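Local coordinates for PA0821 (Pseudomonas aeruginosa, PDB 7DRG), which probably acts as the immunity protein that shields Pseudomonas aeruginosa from a putative VRR-NUC domain effector delivered by its own type VI secretion system, at residues B[20-25]-B[193-197]; B[35-41]-B[181-187]; B[124-130]-B[145-151]. One frame throughout, in Å; residues are numbered along the deposited sequence.

How the contacts relate
All three contacts are largely buried, yet they lie at different depths: contact 1 is centred about 19 Å from the centre of the chain and has Ala203 of the second subunit nearby, whereas contacts 2 and 3 are centred about 9 and 8 Å from it. Strand 34-46 ties them together, pairing with strand 19-22 of contact 1, with strand 182-186 within contact 2, and with strand 144-151 of contact 3, as when Leu40 N bonds Val150 O. Contact 1 joins a turn to a helix mainly through one carboxylate and two waters, with Leu25 packed on Pro196; contacts 2 and 3 are antiparallel strand ladders, the former clasped by an arginine, the latter aromatic on one face and partly polar on the other.

Contact 1: residues B[20-25]-B[193-197]; sequences IAGNLL and NDEPS
Asp194 reaches the backbone of the turn at Asn23: Asn23 N donates to Asp194 OD1 over 2.9 Å, nearly straight at 165°, meeting the carboxylate on its syn side and somewhat out of its plane. The same oxygen rests 3.3 Å from Gly22 CA. Beside it, Asn23 OD1 approaches Asn193 CB at 3.2 Å, the two amide planes being steeply inclined to each other, while Asn23 ND2 bonds Gly29 O elsewhere. Farther along, Leu25 CB packs on Pro196 CB at 3.8 Å.

Between these direct contacts, Ser197 OG organises two waters. It donates to one water, 2.7 Å from Ser197 OG, which in turn donates to Ala21 O and Asp194 OD1; it accepts from a second water, which accepts a hydrogen bond from Leu25 N and donates to Asn193 O. The hydroxyl is placed for this by a chi1 of -57°, beside its own backbone N, and is flanked by Ile20 CG2 and Leu25 CD2, each 3.7 Å from Ser197 OG.

In the second shell, Tyr33 OH bonds both Asp194 OD2 and Asn193 ND2 and so links these neighbouring side chains. Leu25 also packs on Ala203 of the second subunit. A type II beta turn from Ala21 to Leu24, with Asn23 left-handed at its third position, follows strand 19-22 and packs against the early part of helix 191-204.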
loop_
_atom_site.group_PDB
_atom_site.type_symbol
_atom_site.label_atom_id
_atom_site.label_comp_id
_atom_site.label_asym_id
_atom_site.label_seq_id
_atom_site.Cartn_x
_atom_site.Cartn_y
_atom_site.Cartn_z
ATOM N N ILE B 20 12.282 7.251 -0.118
ATOM C CA ILE B 20 11.144 7.447 0.784
ATOM C C ILE B 20 11.597 8.228 2.006
ATOM O O ILE B 20 12.570 7.850 2.669
ATOM C CB ILE B 20 10.497 6.118 1.218
ATOM C CG1 ILE B 20 10.141 5.261 -0.001
ATOM C CG2 ILE B 20 9.215 6.396 2.008
ATOM C CD1 ILE B 20 9.536 3.923 0.364
ATOM N N ALA B 21 10.871 9.302 2.326
ATOM C CA ALA B 21 11.218 10.108 3.485
ATOM C C ALA B 21 11.076 9.298 4.766
ATOM O O ALA B 21 10.218 8.417 4.883
ATOM C CB ALA B 21 10.330 11.353 3.551
ATOM N N GLY B 22 11.931 9.609 5.735
ATOM C CA GLY B 22 11.895 8.884 6.991
ATOM C C GLY B 22 10.565 9.082 7.694
ATOM O O GLY B 22 9.989 10.172 7.678
ATOM N N ASN B 23 10.065 8.002 8.293
ATOM C CA ASN B 23 8.849 8.025 9.096
ATOM C C ASN B 23 7.608 8.372 8.274
ATOM O O ASN B 23 6.611 8.849 8.835
ATOM C CB ASN B 23 8.999 9.007 10.272
ATOM C CG ASN B 23 8.195 8.596 11.480
ATOM O OD1 ASN B 23 8.286 7.461 11.938
ATOM N ND2 ASN B 23 7.391 9.519 12.002
ATOM N N LEU B 24 7.630 8.134 6.957
ATOM C CA LEU B 24 6.554 8.618 6.092
ATOM C C LEU B 24 5.224 7.936 6.390
ATOM O O LEU B 24 4.177 8.592 6.409
ATOM C CB LEU B 24 6.918 8.413 4.619
ATOM C CG LEU B 24 5.801 8.755 3.623
ATOM C CD1 LEU B 24 5.564 10.253 3.549
ATOM C CD2 LEU B 24 6.085 8.196 2.245
ATOM N N LEU B 25 5.235 6.623 6.599
ATOM C CA LEU B 25 3.997 5.856 6.752
ATOM C C LEU B 25 3.545 5.815 8.197
ATOM O O LEU B 25 3.019 4.807 8.687
ATOM C CB LEU B 25 4.172 4.450 6.183
ATOM C CG LEU B 25 3.913 4.211 4.686
ATOM C CD1 LEU B 25 2.432 4.348 4.358
ATOM C CD2 LEU B 25 4.741 5.136 3.796
ATOM N N ASN B 193 11.210 3.217 12.353
ATOM C CA ASN B 193 10.296 4.190 11.760
ATOM C C ASN B 193 9.925 3.830 10.333
ATOM O O ASN B 193 8.892 4.287 9.829
ATOM C CB ASN B 193 10.919 5.588 11.721
ATOM C CG ASN B 193 11.189 6.158 13.092
ATOM O OD1 ASN B 193 10.617 5.719 14.088
ATOM N ND2 ASN B 193 12.057 7.164 13.146
ATOM N N ASP B 194 10.756 3.036 9.664
ATOM C CA ASP B 194 10.689 2.922 8.227
ATOM C C ASP B 194 10.288 1.546 7.727
ATOM O O ASP B 194 9.968 1.420 6.541
ATOM C CB ASP B 194 12.037 3.351 7.633
ATOM C CG ASP B 194 12.357 4.797 7.975
ATOM O OD1 ASP B 194 11.580 5.687 7.569
ATOM O OD2 ASP B 194 13.336 5.046 8.704
ATOM N N GLU B 195 10.262 0.530 8.587
ATOM C CA GLU B 195 9.649 -0.740 8.207
ATOM C C GLU B 195 8.238 -0.581 7.650
ATOM O O GLU B 195 7.893 -1.319 6.711
ATOM C CB GLU B 195 9.634 -1.706 9.400
ATOM C CG GLU B 195 11.017 -2.190 9.822
ATOM C CD GLU B 195 10.965 -3.233 10.923
ATOM O OE1 GLU B 195 9.947 -3.291 11.646
ATOM O OE2 GLU B 195 11.944 -4.002 11.063
ATOM N N PRO B 196 7.385 0.322 8.150
ATOM C CA PRO B 196 6.063 0.464 7.521
ATOM C C PRO B 196 6.128 0.855 6.057
ATOM O O PRO B 196 5.269 0.424 5.274
ATOM C CB PRO B 196 5.388 1.547 8.373
ATOM C CG PRO B 196 6.043 1.442 9.691
ATOM C CD PRO B 196 7.472 1.096 9.404
ATOM N N SER B 197 7.109 1.676 5.667
ATOM C CA SER B 197 7.284 1.998 4.253
ATOM C C SER B 197 7.598 0.747 3.447
ATOM O O SER B 197 7.056 0.551 2.353
ATOM C CB SER B 197 8.395 3.034 4.080
ATOM O OG SER B 197 8.132 4.210 4.829
HETATM O O HOH W 1 10.393 5.647 5.146
HETATM O O HOH W 2 7.340 4.710 7.479
#

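Contact 2: residues B[35-41]-B[181-187]; sequences GAVLCLR and GHAYNLS
Arg41 doubles back across the neighbouring strand, laying one face of its guanidinium over the methyl of Ala183, with Arg41 CZ 3.5 Å from Ala183 CB, and reaching Asn185 OD1 with NH1 at 3.2 Å. This clasp spans an antiparallel pair of beta strands, 34-46 and 182-186, whose short segments run at 150° and so are clearly twisted. The chain leaves its strand with CG opposite the backbone N and then bends at chi3 (74°), which turns the guanidinium along the ladder; the bond to Asn185 lies close to the planes of both groups. A water accepts from Arg41 NH2 and also lies within hydrogen-bonding reach of Tyr184 O.

Paired backbone bonds join Val37 with Asn185, Cys39 with Ala183 and Arg41 with Gly181, where the chain turns a corner. At the other end, Gly35 and Ala36 together face Ile20 of strand 19-22 in a classic beta bulge, and the bond from Ser187 N to Gly35 O is weak.

Asn185 is held twice more from outside, its ND2 bonding Gly123 O and Ser149 OG. The face bearing Ala36, Leu38 and Tyr184 is mostly apolar, though His182 also lies on it. Ala36 CB touches Leu186 CD2 at 3.7 Å, and Tyr184, whose hydroxyl bonds Leu17 O, packs on Met201. Leu38 CD1 makes a CH-pi contact over one face of the Tyr184 ring, 4.0 Å from the ring centroid.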
loop_
_atom_site.group_PDB
_atom_site.type_symbol
_atom_site.label_atom_id
_atom_site.label_comp_id
_atom_site.label_asym_id
_atom_site.label_seq_id
_atom_site.Cartn_x
_atom_site.Cartn_y
_atom_site.Cartn_z
ATOM N N GLY B 35 14.479 7.639 4.788
ATOM C CA GLY B 35 14.176 6.421 5.519
ATOM C C GLY B 35 14.394 5.142 4.735
ATOM O O GLY B 35 14.654 4.090 5.326
ATOM N N ALA B 36 14.246 5.216 3.417
ATOM C CA ALA B 36 14.363 4.011 2.581
ATOM C C ALA B 36 14.816 4.378 1.172
ATOM O O ALA B 36 14.404 5.373 0.687
ATOM C CB ALA B 36 13.037 3.289 2.544
ATOM N N VAL B 37 15.641 3.536 0.565
ATOM C CA VAL B 37 16.047 3.799 -0.836
ATOM C C VAL B 37 16.004 2.477 -1.591
ATOM O O VAL B 37 16.497 1.516 -1.102
ATOM C CB VAL B 37 17.398 4.515 -0.963
ATOM C CG1 VAL B 37 18.508 3.753 -0.297
ATOM C CG2 VAL B 37 17.740 4.801 -2.416
ATOM N N LEU B 38 15.345 2.490 -2.733
ATOM C CA LEU B 38 15.227 1.294 -3.578
ATOM C C LEU B 38 16.560 1.071 -4.286
ATOM O O LEU B 38 17.060 1.972 -4.896
ATOM C CB LEU B 38 14.077 1.471 -4.573
ATOM C CG LEU B 38 13.697 0.240 -5.388
ATOM C CD1 LEU B 38 13.302 -0.942 -4.525
ATOM C CD2 LEU B 38 12.620 0.565 -6.393
ATOM N N CYS B 39 17.077 -0.135 -4.166
ATOM C CA CYS B 39 18.366 -0.435 -4.768
ATOM C C CYS B 39 18.390 -1.899 -5.196
ATOM O O CYS B 39 17.408 -2.634 -5.047
ATOM C CB CYS B 39 19.499 -0.101 -3.791
ATOM S SG CYS B 39 19.410 -1.066 -2.272
ATOM N N LEU B 40 19.521 -2.310 -5.762
ATOM C CA LEU B 40 19.760 -3.700 -6.128
ATOM C C LEU B 40 20.639 -4.315 -5.043
ATOM O O LEU B 40 21.825 -3.989 -4.942
ATOM C CB LEU B 40 20.423 -3.778 -7.497
ATOM C CG LEU B 40 20.920 -5.143 -7.964
ATOM C CD1 LEU B 40 19.813 -6.176 -7.890
ATOM C CD2 LEU B 40 21.449 -5.007 -9.393
ATOM N N ARG B 41 20.062 -5.212 -4.248
ATOM C CA ARG B 41 20.725 -5.756 -3.072
ATOM C C ARG B 41 20.886 -7.263 -3.193
ATOM O O ARG B 41 19.981 -7.960 -3.671
ATOM C CB ARG B 41 19.938 -5.430 -1.800
ATOM C CG ARG B 41 20.662 -5.782 -0.502
ATOM C CD ARG B 41 19.898 -5.214 0.708
ATOM N NE ARG B 41 18.674 -5.956 1.003
ATOM C CZ ARG B 41 17.739 -5.497 1.837
ATOM N NH1 ARG B 41 17.904 -4.314 2.403
ATOM N NH2 ARG B 41 16.654 -6.209 2.099
ATOM N N GLY B 181 18.166 -8.874 -5.815
ATOM C CA GLY B 181 17.134 -8.216 -6.602
ATOM C C GLY B 181 16.791 -6.887 -5.955
ATOM O O GLY B 181 17.562 -6.354 -5.164
ATOM N N HIS B 182 15.618 -6.373 -6.298
ATOM C CA HIS B 182 15.166 -5.130 -5.683
ATOM C C HIS B 182 14.937 -5.280 -4.183
ATOM O O HIS B 182 14.378 -6.277 -3.711
ATOM C CB HIS B 182 13.875 -4.657 -6.343
ATOM C CG HIS B 182 14.055 -4.191 -7.752
ATOM N ND1 HIS B 182 13.872 -5.022 -8.835
ATOM C CD2 HIS B 182 14.413 -2.987 -8.258
ATOM C CE1 HIS B 182 14.093 -4.347 -9.948
ATOM N NE2 HIS B 182 14.428 -3.111 -9.628
ATOM N N ALA B 183 15.366 -4.267 -3.438
ATOM C CA ALA B 183 15.111 -4.181 -2.005
ATOM C C ALA B 183 15.236 -2.729 -1.584
ATOM O O ALA B 183 15.853 -1.912 -2.272
ATOM C CB ALA B 183 16.076 -5.045 -1.185
ATOM N N TYR B 184 14.639 -2.415 -0.440
ATOM C CA TYR B 184 14.842 -1.123 0.198
ATOM C C TYR B 184 15.903 -1.255 1.276
ATOM O O TYR B 184 15.747 -2.055 2.205
ATOM C CB TYR B 184 13.555 -0.582 0.819
ATOM C CG TYR B 184 12.627 -0.002 -0.202
ATOM C CD1 TYR B 184 12.823 1.281 -0.697
ATOM C CD2 TYR B 184 11.583 -0.754 -0.717
ATOM C CE1 TYR B 184 11.985 1.803 -1.660
ATOM C CE2 TYR B 184 10.732 -0.233 -1.673
ATOM C CZ TYR B 184 10.945 1.039 -2.145
ATOM O OH TYR B 184 10.112 1.560 -3.107
ATOM N N ASN B 185 16.971 -0.470 1.161
ATOM C CA ASN B 185 17.820 -0.237 2.322
ATOM C C ASN B 185 17.100 0.744 3.228
ATOM O O ASN B 185 16.572 1.751 2.753
ATOM C CB ASN B 185 19.179 0.331 1.918
ATOM C CG ASN B 185 20.096 -0.713 1.332
ATOM O OD1 ASN B 185 19.917 -1.911 1.565
ATOM N ND2 ASN B 185 21.099 -0.266 0.590
ATOM N N LEU B 186 17.057 0.451 4.523
ATOM C CA LEU B 186 16.427 1.343 5.487
ATOM C C LEU B 186 17.495 2.112 6.257
ATOM O O LEU B 186 18.688 1.800 6.206
ATOM C CB LEU B 186 15.536 0.560 6.454
ATOM C CG LEU B 186 14.487 -0.343 5.800
ATOM C CD1 LEU B 186 13.611 -0.982 6.877
ATOM C CD2 LEU B 186 13.639 0.428 4.800
ATOM N N SER B 187 17.041 3.135 6.975
ATOM C CA SER B 187 17.935 3.936 7.792
ATOM C C SER B 187 18.729 3.040 8.742
ATOM O O SER B 187 18.147 2.153 9.381
ATOM C CB SER B 187 17.130 4.966 8.587
ATOM O OG SER B 187 17.937 5.524 9.612
HETATM O O HOH W 3 15.063 -4.270 3.943
#

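Contact 3: residues B[124-130]-B[145-151]; sequences AWLFDIY and VLEFSVP
Pro151 lays its CD over the face of Trp125, 3.5 Å from the centroid of the five-membered ring, while Val150 CG1 touches the far end of the indole at CZ3. A second CH-pi contact puts Leu146 CD1 above the ring of Phe127, 3.8 Å from its centroid; the same methyl also touches Ile129 CG1. Outside the pair, His72 stacks on Trp125, and Phe169 of helix 161-173 meets both Phe127 and Phe148.

Backbone bonds make strands 126-131 and 144-151 an almost exactly antiparallel pair (178°), joined through helix 134-139. Hydrogen-bonded pairs form at Leu126 with Ser149, Asp128 with Glu147 and Tyr130 with Val145, the shortest backbone bond, Asp128 N to Glu147 O, measuring 2.7 Å.

Side-chain polar contacts gather on the face bearing Asp128, Glu147 and Ser149. Ser149 OG, turned between its backbone N and carbonyl carbon (chi1 72°), donates to Ala124 O at 2.8 Å from well above the carbonyl plane, a side-chain bond beyond the last backbone pair. One water donates to Asp128 OD2 and Glu147 OE2, 4.8 Å apart. This proximity may raise the proton affinity of Asp128; for Glu147, whose OE1 bonds Thr43 OG1, a long, weak ion pair with Arg41 NE would probably offset it.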
loop_
_atom_site.group_PDB
_atom_site.type_symbol
_atom_site.label_atom_id
_atom_site.label_comp_id
_atom_site.label_asym_id
_atom_site.label_seq_id
_atom_site.Cartn_x
_atom_site.Cartn_y
_atom_site.Cartn_z
ATOM N N ALA B 124 22.076 3.911 -1.142
ATOM C CA ALA B 124 21.930 2.883 -2.166
ATOM C C ALA B 124 23.154 1.989 -2.307
ATOM O O ALA B 124 23.034 0.901 -2.874
ATOM C CB ALA B 124 21.605 3.534 -3.513
ATOM N N TRP B 125 24.311 2.408 -1.801
ATOM C CA TRP B 125 25.504 1.573 -1.746
ATOM C C TRP B 125 25.616 0.996 -0.342
ATOM O O TRP B 125 25.505 1.737 0.641
ATOM C CB TRP B 125 26.768 2.373 -2.062
ATOM C CG TRP B 125 26.866 2.941 -3.451
ATOM C CD1 TRP B 125 26.462 4.174 -3.861
ATOM C CD2 TRP B 125 27.460 2.311 -4.596
ATOM N NE1 TRP B 125 26.749 4.347 -5.195
ATOM C CE2 TRP B 125 27.361 3.217 -5.669
ATOM C CE3 TRP B 125 28.053 1.066 -4.818
ATOM C CZ2 TRP B 125 27.831 2.919 -6.947
ATOM C CZ3 TRP B 125 28.525 0.770 -6.089
ATOM C CH2 TRP B 125 28.411 1.696 -7.136
ATOM N N LEU B 126 25.833 -0.311 -0.249
ATOM C CA LEU B 126 25.863 -0.996 1.038
ATOM C C LEU B 126 26.847 -2.152 0.979
ATOM O O LEU B 126 26.917 -2.860 -0.029
ATOM C CB LEU B 126 24.477 -1.532 1.409
ATOM C CG LEU B 126 24.406 -2.452 2.628
ATOM C CD1 LEU B 126 24.437 -1.617 3.889
ATOM C CD2 LEU B 126 23.169 -3.347 2.578
ATOM N N PHE B 127 27.600 -2.347 2.062
ATOM C CA PHE B 127 28.358 -3.581 2.255
ATOM C C PHE B 127 28.292 -3.882 3.743
ATOM O O PHE B 127 28.852 -3.134 4.543
ATOM C CB PHE B 127 29.805 -3.435 1.773
ATOM C CG PHE B 127 30.572 -4.731 1.718
ATOM C CD1 PHE B 127 31.277 -5.187 2.827
ATOM C CD2 PHE B 127 30.621 -5.479 0.548
ATOM C CE1 PHE B 127 32.008 -6.366 2.775
ATOM C CE2 PHE B 127 31.369 -6.665 0.495
ATOM C CZ PHE B 127 32.041 -7.108 1.600
ATOM N N ASP B 128 27.603 -4.961 4.110
ATOM C CA ASP B 128 27.243 -5.220 5.501
ATOM C C ASP B 128 27.635 -6.646 5.862
ATOM O O ASP B 128 27.081 -7.596 5.302
ATOM C CB ASP B 128 25.735 -5.002 5.686
ATOM C CG ASP B 128 25.275 -5.107 7.128
ATOM O OD1 ASP B 128 26.042 -5.537 8.009
ATOM O OD2 ASP B 128 24.108 -4.743 7.375
ATOM N N ILE B 129 28.563 -6.797 6.812
ATOM C CA ILE B 129 28.976 -8.102 7.316
ATOM C C ILE B 129 28.414 -8.289 8.712
ATOM O O ILE B 129 28.592 -7.426 9.578
ATOM C CB ILE B 129 30.505 -8.250 7.357
ATOM C CG1 ILE B 129 31.101 -8.135 5.957
ATOM C CG2 ILE B 129 30.887 -9.588 7.999
ATOM C CD1 ILE B 129 32.611 -7.925 5.998
ATOM N N TYR B 130 27.757 -9.423 8.936
ATOM C CA TYR B 130 27.276 -9.809 10.262
ATOM C C TYR B 130 27.791 -11.222 10.516
ATOM O O TYR B 130 27.277 -12.186 9.944
ATOM C CB TYR B 130 25.755 -9.716 10.326
ATOM C CG TYR B 130 25.140 -10.163 11.631
ATOM C CD1 TYR B 130 24.990 -9.278 12.680
ATOM C CD2 TYR B 130 24.675 -11.460 11.788
ATOM C CE1 TYR B 130 24.416 -9.677 13.868
ATOM C CE2 TYR B 130 24.099 -11.868 12.967
ATOM C CZ TYR B 130 23.978 -10.973 14.004
ATOM O OH TYR B 130 23.403 -11.365 15.192
ATOM N N VAL B 145 25.886 -13.477 7.670
ATOM C CA VAL B 145 25.222 -12.820 6.545
ATOM C C VAL B 145 26.143 -11.767 5.952
ATOM O O VAL B 145 26.741 -10.974 6.685
ATOM C CB VAL B 145 23.888 -12.166 6.965
ATOM C CG1 VAL B 145 23.301 -11.369 5.802
ATOM C CG2 VAL B 145 22.895 -13.211 7.459
ATOM N N LEU B 146 26.245 -11.751 4.626
ATOM C CA LEU B 146 26.806 -10.630 3.883
ATOM C C LEU B 146 25.704 -10.051 3.014
ATOM O O LEU B 146 25.085 -10.782 2.236
ATOM C CB LEU B 146 27.979 -11.065 2.996
ATOM C CG LEU B 146 28.488 -10.011 2.010
ATOM C CD1 LEU B 146 29.013 -8.775 2.732
ATOM C CD2 LEU B 146 29.582 -10.583 1.118
ATOM N N GLU B 147 25.471 -8.747 3.132
ATOM C CA GLU B 147 24.532 -8.044 2.265
ATOM C C GLU B 147 25.252 -6.887 1.600
ATOM O O GLU B 147 26.057 -6.201 2.234
ATOM C CB GLU B 147 23.324 -7.492 3.029
ATOM C CG GLU B 147 22.388 -8.519 3.589
ATOM C CD GLU B 147 21.016 -7.928 3.852
ATOM O OE1 GLU B 147 20.068 -8.323 3.154
ATOM O OE2 GLU B 147 20.892 -7.049 4.741
ATOM N N PHE B 148 24.956 -6.658 0.327
ATOM C CA PHE B 148 25.608 -5.567 -0.372
ATOM C C PHE B 148 24.679 -5.071 -1.463
ATOM O O PHE B 148 23.790 -5.791 -1.920
ATOM C CB PHE B 148 26.967 -5.998 -0.946
ATOM C CG PHE B 148 26.862 -6.943 -2.098
ATOM C CD1 PHE B 148 26.541 -8.269 -1.893
ATOM C CD2 PHE B 148 27.062 -6.494 -3.395
ATOM C CE1 PHE B 148 26.434 -9.147 -2.972
ATOM C CE2 PHE B 148 26.955 -7.361 -4.478
ATOM C CZ PHE B 148 26.639 -8.692 -4.257
ATOM N N SER B 149 24.867 -3.819 -1.865
ATOM C CA SER B 149 23.936 -3.266 -2.831
ATOM C C SER B 149 24.594 -2.177 -3.657
ATOM O O SER B 149 25.565 -1.544 -3.236
ATOM C CB SER B 149 22.690 -2.699 -2.138
ATOM O OG SER B 149 23.001 -1.498 -1.447
ATOM N N VAL B 150 24.017 -1.953 -4.835
ATOM C CA VAL B 150 24.379 -0.834 -5.703
ATOM C C VAL B 150 23.103 -0.104 -6.106
ATOM O O VAL B 150 21.997 -0.664 -6.028
ATOM C CB VAL B 150 25.146 -1.311 -6.958
ATOM C CG1 VAL B 150 26.401 -2.112 -6.579
ATOM C CG2 VAL B 150 24.216 -2.121 -7.880
ATOM N N PRO B 151 23.226 1.142 -6.568
ATOM C CA PRO B 151 22.045 1.883 -7.028
ATOM C C PRO B 151 21.468 1.297 -8.304
ATOM O O PRO B 151 22.164 0.664 -9.100
ATOM C CB PRO B 151 22.582 3.299 -7.280
ATOM C CG PRO B 151 23.884 3.366 -6.554
ATOM C CD PRO B 151 24.431 1.986 -6.530
HETATM O O HOH W 4 21.945 -4.600 5.614
#